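Local structure of uncharacterized protein (Mycolicibacterium smegmatis MC2 155, 6T84) at residues D174-R177 with V178-P181; L88-K91 with G92-E95. The protein is required for MmpL3-dependent transport of trehalose monomycolate to the cell wall, and for growth and cell elongation. All blocks are in the same frame, centred on the assembly; numbering follows the deposited sequence.

Interaction 1 (D174-R177 with V178-P181); sequences DLLR and VLPP
Over one face of the Leu176 carbonyl stands the Leu179 nitrogen, 56° out of its plane and so off the lone pairs. This is a four-residue turn, Leu176 to Leu179, at the C-terminal end of helix 159-175 in the atypical fold of this N-terminal, probably cytoplasmic domain, an antiparallel sheet with helices packed on it. Its two central residues, Arg177 and Val178, keep right-handed helical backbone torsions close to those of a type I turn. The bond from Leu179 N to Leu176 O is 3.0 Å long and nearly straight (168°). Just before it, Arg177 N reaches Asp174 O at 3.2 Å, again spanning three residues. Leu176 O also accepts a hydrogen bond from Arg78 NH2, so two donors grip this oxygen.

The Leu179 side chain also lies against this oxygen. Leu179 CG is 3.4 Å from Leu176 O, and Leu179 CD1 then reaches Leu176 CB at 3.9 Å. The two leucine side chains run side by side in the same direction; in Leu179 the CG sits anti to the carbonyl carbon (chi1 -68°), as it does in Leu176. Both are buried against Val86 and Asn144, which seats the turn on the sheet. At the outer side, Val178 CG2 lies 3.7 Å from Leu175 O. Beyond the turn Pro180 O accepts a hydrogen bond from Thr82 OG1. A water bridges the backbone, donating to Arg177 O at 3.2 Å and to Leu179 O at 2.9 Å.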
ATOM      1  N   ASP A 174       4.413 -10.227  -1.708  1.00 18.89           N
ATOM      2  CA  ASP A 174       4.837 -11.633  -1.756  1.00 21.61           C
ATOM      3  C   ASP A 174       3.880 -12.512  -0.949  1.00 20.16           C
ATOM      4  O   ASP A 174       3.500 -13.604  -1.393  1.00 20.76           O
ATOM      5  CB  ASP A 174       6.266 -11.792  -1.213  1.00 28.82           C
ATOM      6  CG  ASP A 174       7.338 -11.360  -2.216  1.00 40.96           C
ATOM      7  OD1 ASP A 174       6.992 -11.130  -3.401  1.00 41.42           O
ATOM      8  OD2 ASP A 174       8.525 -11.239  -1.820  1.00 40.64           O
ATOM      9  N   LEU A 175       3.443 -12.036   0.209  1.00 19.21           N
ATOM     10  CA  LEU A 175       2.576 -12.834   1.060  1.00 20.19           C
ATOM     11  C   LEU A 175       1.197 -13.003   0.443  1.00 20.78           C
ATOM     12  O   LEU A 175       0.530 -14.010   0.710  1.00 22.78           O
ATOM     13  CB  LEU A 175       2.479 -12.185   2.444  1.00 20.57           C
ATOM     14  CG  LEU A 175       3.746 -12.185   3.305  1.00 21.47           C
ATOM     15  CD1 LEU A 175       3.659 -11.112   4.403  1.00 22.17           C
ATOM     16  CD2 LEU A 175       3.901 -13.568   3.962  1.00 22.81           C
ATOM     17  N   LEU A 176       0.762 -12.060  -0.396  1.00 19.56           N
ATOM     18  CA  LEU A 176      -0.546 -12.117  -1.040  1.00 18.90           C
ATOM     19  C   LEU A 176      -0.502 -12.821  -2.388  1.00 20.26           C
ATOM     20  O   LEU A 176      -1.542 -12.902  -3.074  1.00 21.15           O
ATOM     21  CB  LEU A 176      -1.131 -10.687  -1.242  1.00 17.94           C
ATOM     22  CG  LEU A 176      -1.399  -9.932   0.089  1.00 17.28           C
ATOM     23  CD1 LEU A 176      -2.139  -8.661  -0.346  1.00 18.74           C
ATOM     24  CD2 LEU A 176      -2.242 -10.797   1.059  1.00 16.92           C
ATOM     25  N   ARG A 177       0.657 -13.364  -2.779  1.00 22.26           N
ATOM     26  CA  ARG A 177       0.719 -14.109  -4.043  1.00 25.82           C
ATOM     27  C   ARG A 177      -0.229 -15.306  -4.059  1.00 25.59           C
ATOM     28  O   ARG A 177      -0.642 -15.742  -5.149  1.00 25.99           O
ATOM     29  CB  ARG A 177       2.145 -14.575  -4.352  1.00 31.00           C
ATOM     30  CG  ARG A 177       3.062 -13.522  -4.944  1.00 38.64           C
ATOM     31  CD  ARG A 177       4.508 -14.026  -5.015  1.00 36.46           C
ATOM     32  NE  ARG A 177       4.547 -15.448  -5.348  1.00 74.33           N
ATOM     33  CZ  ARG A 177       5.473 -16.293  -4.904  1.00112.06           C
ATOM     34  NH1 ARG A 177       6.436 -15.854  -4.104  1.00 74.67           N
ATOM     35  NH2 ARG A 177       5.429 -17.577  -5.251  1.00 87.96           N
ATOM     36  N   VAL A 178      -0.590 -15.830  -2.870  1.00 26.78           N
ATOM     37  CA  VAL A 178      -1.503 -16.976  -2.705  1.00 27.05           C
ATOM     38  C   VAL A 178      -2.967 -16.636  -2.951  1.00 27.67           C
ATOM     39  O   VAL A 178      -3.792 -17.551  -3.049  1.00 29.86           O
ATOM     40  CB  VAL A 178      -1.293 -17.682  -1.342  1.00 29.92           C
ATOM     41  CG1 VAL A 178       0.176 -18.085  -1.191  1.00 36.45           C
ATOM     42  CG2 VAL A 178      -1.756 -16.797  -0.217  1.00 28.35           C
ATOM     43  N   LEU A 179      -3.324 -15.352  -3.103  1.00 26.54           N
ATOM     44  CA  LEU A 179      -4.722 -15.015  -3.339  1.00 25.50           C
ATOM     45  C   LEU A 179      -5.164 -15.560  -4.700  1.00 27.63           C
ATOM     46  O   LEU A 179      -4.367 -15.581  -5.659  1.00 28.57           O
ATOM     47  CB  LEU A 179      -4.917 -13.503  -3.298  1.00 23.47           C
ATOM     48  CG  LEU A 179      -4.704 -12.873  -1.901  1.00 22.13           C
ATOM     49  CD1 LEU A 179      -4.944 -11.359  -1.987  1.00 21.98           C
ATOM     50  CD2 LEU A 179      -5.566 -13.661  -0.821  1.00 22.54           C
ATOM     51  N   PRO A 180      -6.419 -16.000  -4.825  1.00 29.18           N
ATOM     52  CA  PRO A 180      -6.811 -16.761  -6.022  1.00 30.56           C
ATOM     53  C   PRO A 180      -6.866 -15.869  -7.248  1.00 32.47           C
ATOM     54  O   PRO A 180      -7.148 -14.665  -7.152  1.00 31.71           O
ATOM     55  CB  PRO A 180      -8.205 -17.314  -5.651  1.00 30.39           C
ATOM     56  CG  PRO A 180      -8.709 -16.390  -4.554  1.00 30.26           C
ATOM     57  CD  PRO A 180      -7.512 -15.857  -3.841  1.00 29.79           C
ATOM     58  N   PRO A 181      -6.610 -16.420  -8.429  1.00 36.19           N
ATOM     59  CA  PRO A 181      -6.684 -15.624  -9.664  1.00 39.32           C
ATOM     60  C   PRO A 181      -8.113 -15.198  -9.969  1.00 38.81           C
ATOM     61  O   PRO A 181      -9.085 -15.757  -9.460  1.00 38.06           O
ATOM     62  CB  PRO A 181      -6.165 -16.583 -10.742  1.00 48.77           C
ATOM     63  CG  PRO A 181      -5.581 -17.781  -9.992  1.00 61.89           C
ATOM     64  CD  PRO A 181      -6.270 -17.832  -8.663  1.00 39.71           C
TER
HETATM   65  O   HOH W   1      -2.741 -17.778  -6.534  1.00 33.91           O

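Interaction 2 (L88-K91 with G92-E95); sequences LRLK and GLKE
Leu90 O is gripped by two donors, the backbone nitrogen of Leu93 and a water. The Leu93 N to Leu90 O bond measures 3.1 Å and is close to straight (165°), although the nitrogen stands well above the carbonyl plane. The water donates to Leu90 O at 3.2 Å and also to Leu93 O at 2.9 Å, bridging the first and last residues of the turn. Side chains repeat the link: Leu93 CD1 packs against Leu90 CB at 4.0 Å. The backbone from Leu90 to Leu93 is a type I beta turn that takes the chain out of strand 86-90, with Lys91 and Gly92 at its two central positions.

A second, side-chain bond reaches past the turn. Arg89 NH1 meets Lys94 O at 2.7 Å, but the N-H points off line, at 138° to the acceptor, and the oxygen sits at the edge of the guanidinium, tilted somewhat out of its plane. Arg89 CD lies 3.3 Å from Lys94 O; the bend at chi3 (61°) then swings NE and the guanidinium round, and NE forms a salt bridge with Asp87 OD1.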
ATOM      1  N   LEU A  88      -4.673  -4.842   5.853  1.00 12.23           N
ATOM      2  CA  LEU A  88      -3.957  -5.049   7.129  1.00 12.94           C
ATOM      3  C   LEU A  88      -3.623  -3.652   7.653  1.00 13.08           C
ATOM      4  O   LEU A  88      -2.820  -2.942   7.039  1.00 13.42           O
ATOM      5  CB  LEU A  88      -2.677  -5.831   6.802  1.00 14.19           C
ATOM      6  CG  LEU A  88      -1.677  -6.111   7.923  1.00 15.12           C
ATOM      7  CD1 LEU A  88      -2.333  -7.034   8.958  1.00 15.93           C
ATOM      8  CD2 LEU A  88      -0.363  -6.737   7.379  1.00 16.92           C
ATOM      9  N   ARG A  89      -4.205  -3.248   8.792  1.00 12.90           N
ATOM     10  CA  ARG A  89      -4.042  -1.871   9.251  1.00 14.16           C
ATOM     11  C   ARG A  89      -3.860  -1.844  10.761  1.00 14.11           C
ATOM     12  O   ARG A  89      -4.259  -2.776  11.471  1.00 14.68           O
ATOM     13  CB  ARG A  89      -5.209  -0.973   8.823  1.00 16.07           C
ATOM     14  CG  ARG A  89      -6.534  -1.440   9.314  1.00 17.19           C
ATOM     15  CD  ARG A  89      -7.676  -0.492   8.926  1.00 17.56           C
ATOM     16  NE  ARG A  89      -7.788  -0.383   7.454  1.00 17.92           N
ATOM     17  CZ  ARG A  89      -8.311   0.666   6.825  1.00 19.31           C
ATOM     18  NH1 ARG A  89      -8.845   1.659   7.531  1.00 21.63           N
ATOM     19  NH2 ARG A  89      -8.345   0.725   5.478  1.00 19.56           N
ATOM     20  N   LEU A  90      -3.238  -0.778  11.246  1.00 14.18           N
ATOM     21  CA  LEU A  90      -3.021  -0.683  12.699  1.00 14.49           C
ATOM     22  C   LEU A  90      -4.365  -0.745  13.423  1.00 15.70           C
ATOM     23  O   LEU A  90      -5.368  -0.191  12.977  1.00 16.62           O
ATOM     24  CB  LEU A  90      -2.349   0.662  13.022  1.00 15.62           C
ATOM     25  CG  LEU A  90      -0.976   0.853  12.436  1.00 18.52           C
ATOM     26  CD1 LEU A  90      -0.393   2.219  12.812  1.00 20.82           C
ATOM     27  CD2 LEU A  90      -0.035  -0.280  12.867  1.00 19.65           C
ATOM     28  N   LYS A  91      -4.361  -1.371  14.602  1.00 16.36           N
ATOM     29  CA  LYS A  91      -5.601  -1.563  15.359  1.00 19.96           C
ATOM     30  C   LYS A  91      -6.285  -0.245  15.758  1.00 22.44           C
ATOM     31  O   LYS A  91      -7.520  -0.216  15.923  1.00 23.93           O
ATOM     32  CB  LYS A  91      -5.334  -2.481  16.560  1.00 23.74           C
ATOM     33  CG  LYS A  91      -4.447  -1.865  17.563  1.00 28.57           C
ATOM     34  CD  LYS A  91      -4.210  -2.863  18.716  1.00 35.42           C
ATOM     35  CE  LYS A  91      -3.455  -2.231  19.888  1.00 44.93           C
ATOM     36  NZ  LYS A  91      -1.981  -2.167  19.674  1.00 58.50           N
ATOM     37  N   GLY A  92      -5.530   0.833  15.974  1.00 22.28           N
ATOM     38  CA  GLY A  92      -6.265   2.033  16.387  1.00 23.57           C
ATOM     39  C   GLY A  92      -6.964   2.800  15.275  1.00 24.43           C
ATOM     40  O   GLY A  92      -7.642   3.804  15.569  1.00 26.42           O
ATOM     41  N   LEU A  93      -6.833   2.357  14.017  1.00 22.64           N
ATOM     42  CA  LEU A  93      -7.452   3.036  12.900  1.00 21.79           C
ATOM     43  C   LEU A  93      -8.865   2.517  12.681  1.00 22.72           C
ATOM     44  O   LEU A  93      -9.230   1.429  13.119  1.00 23.35           O
ATOM     45  CB  LEU A  93      -6.622   2.822  11.614  1.00 21.25           C
ATOM     46  CG  LEU A  93      -5.198   3.381  11.733  1.00 23.12           C
ATOM     47  CD1 LEU A  93      -4.358   3.034  10.492  1.00 22.95           C
ATOM     48  CD2 LEU A  93      -5.196   4.902  12.051  1.00 25.11           C
ATOM     49  N   LYS A  94      -9.655   3.291  11.948  1.00 24.01           N
ATOM     50  CA  LYS A  94     -11.029   2.871  11.696  1.00 28.42           C
ATOM     51  C   LYS A  94     -11.036   1.665  10.772  1.00 23.72           C
ATOM     52  O   LYS A  94     -10.146   1.495   9.941  1.00 23.70           O
ATOM     53  CB  LYS A  94     -11.798   3.983  10.972  1.00 41.40           C
ATOM     54  CG  LYS A  94     -11.897   5.309  11.713  1.00 58.48           C
ATOM     55  CD  LYS A  94     -13.108   5.356  12.633  1.00 89.31           C
ATOM     56  CE  LYS A  94     -13.178   6.687  13.358  1.00 84.88           C
ATOM     57  NZ  LYS A  94     -14.380   6.808  14.216  1.00 90.24           N
ATOM     58  N   GLU A  95     -12.039   0.809  10.931  1.00 21.52           N
ATOM     59  CA  GLU A  95     -12.213  -0.302  10.001  1.00 22.97           C
ATOM     60  C   GLU A  95     -12.478   0.274   8.611  1.00 22.18           C
ATOM     61  O   GLU A  95     -12.998   1.406   8.477  1.00 23.04           O
ATOM     62  CB  GLU A  95     -13.431  -1.147  10.364  1.00 28.77           C
ATOM     63  CG  GLU A  95     -13.429  -1.668  11.792  1.00 40.50           C
ATOM     64  CD  GLU A  95     -14.591  -2.611  12.045  1.00 84.64           C
ATOM     65  OE1 GLU A  95     -15.616  -2.497  11.332  1.00 53.96           O
ATOM     66  OE2 GLU A  95     -14.467  -3.477  12.942  1.00 42.84           O
TER
HETATM   67  O   HOH W   2      -8.287  -1.261  12.401  1.00 19.65           O

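Overall arrangement
Followed from the N terminus, the chain reaches interaction 2 first, where strand 86-90 ends and the loop toward strand 102-107 begins. Interaction 1 comes much later, where helix 159-175 gives way to the C-terminal segment. The two lie in series, neither nested nor crossed, and each closes only a short local turn. The centres of interaction 1 and interaction 2 are about 22 Å apart, and the nearest atoms of interactions 1 and 2 about 7 Å, without touching. Strand 86-90 nevertheless relates them: Val86, at its start, packs on Leu176 and Leu179, whereas its other end enters interaction 2. Neighbouring strand 141-144 is also shared, through Asn144 near residues 174-181 and Ile141 near residues 88-95.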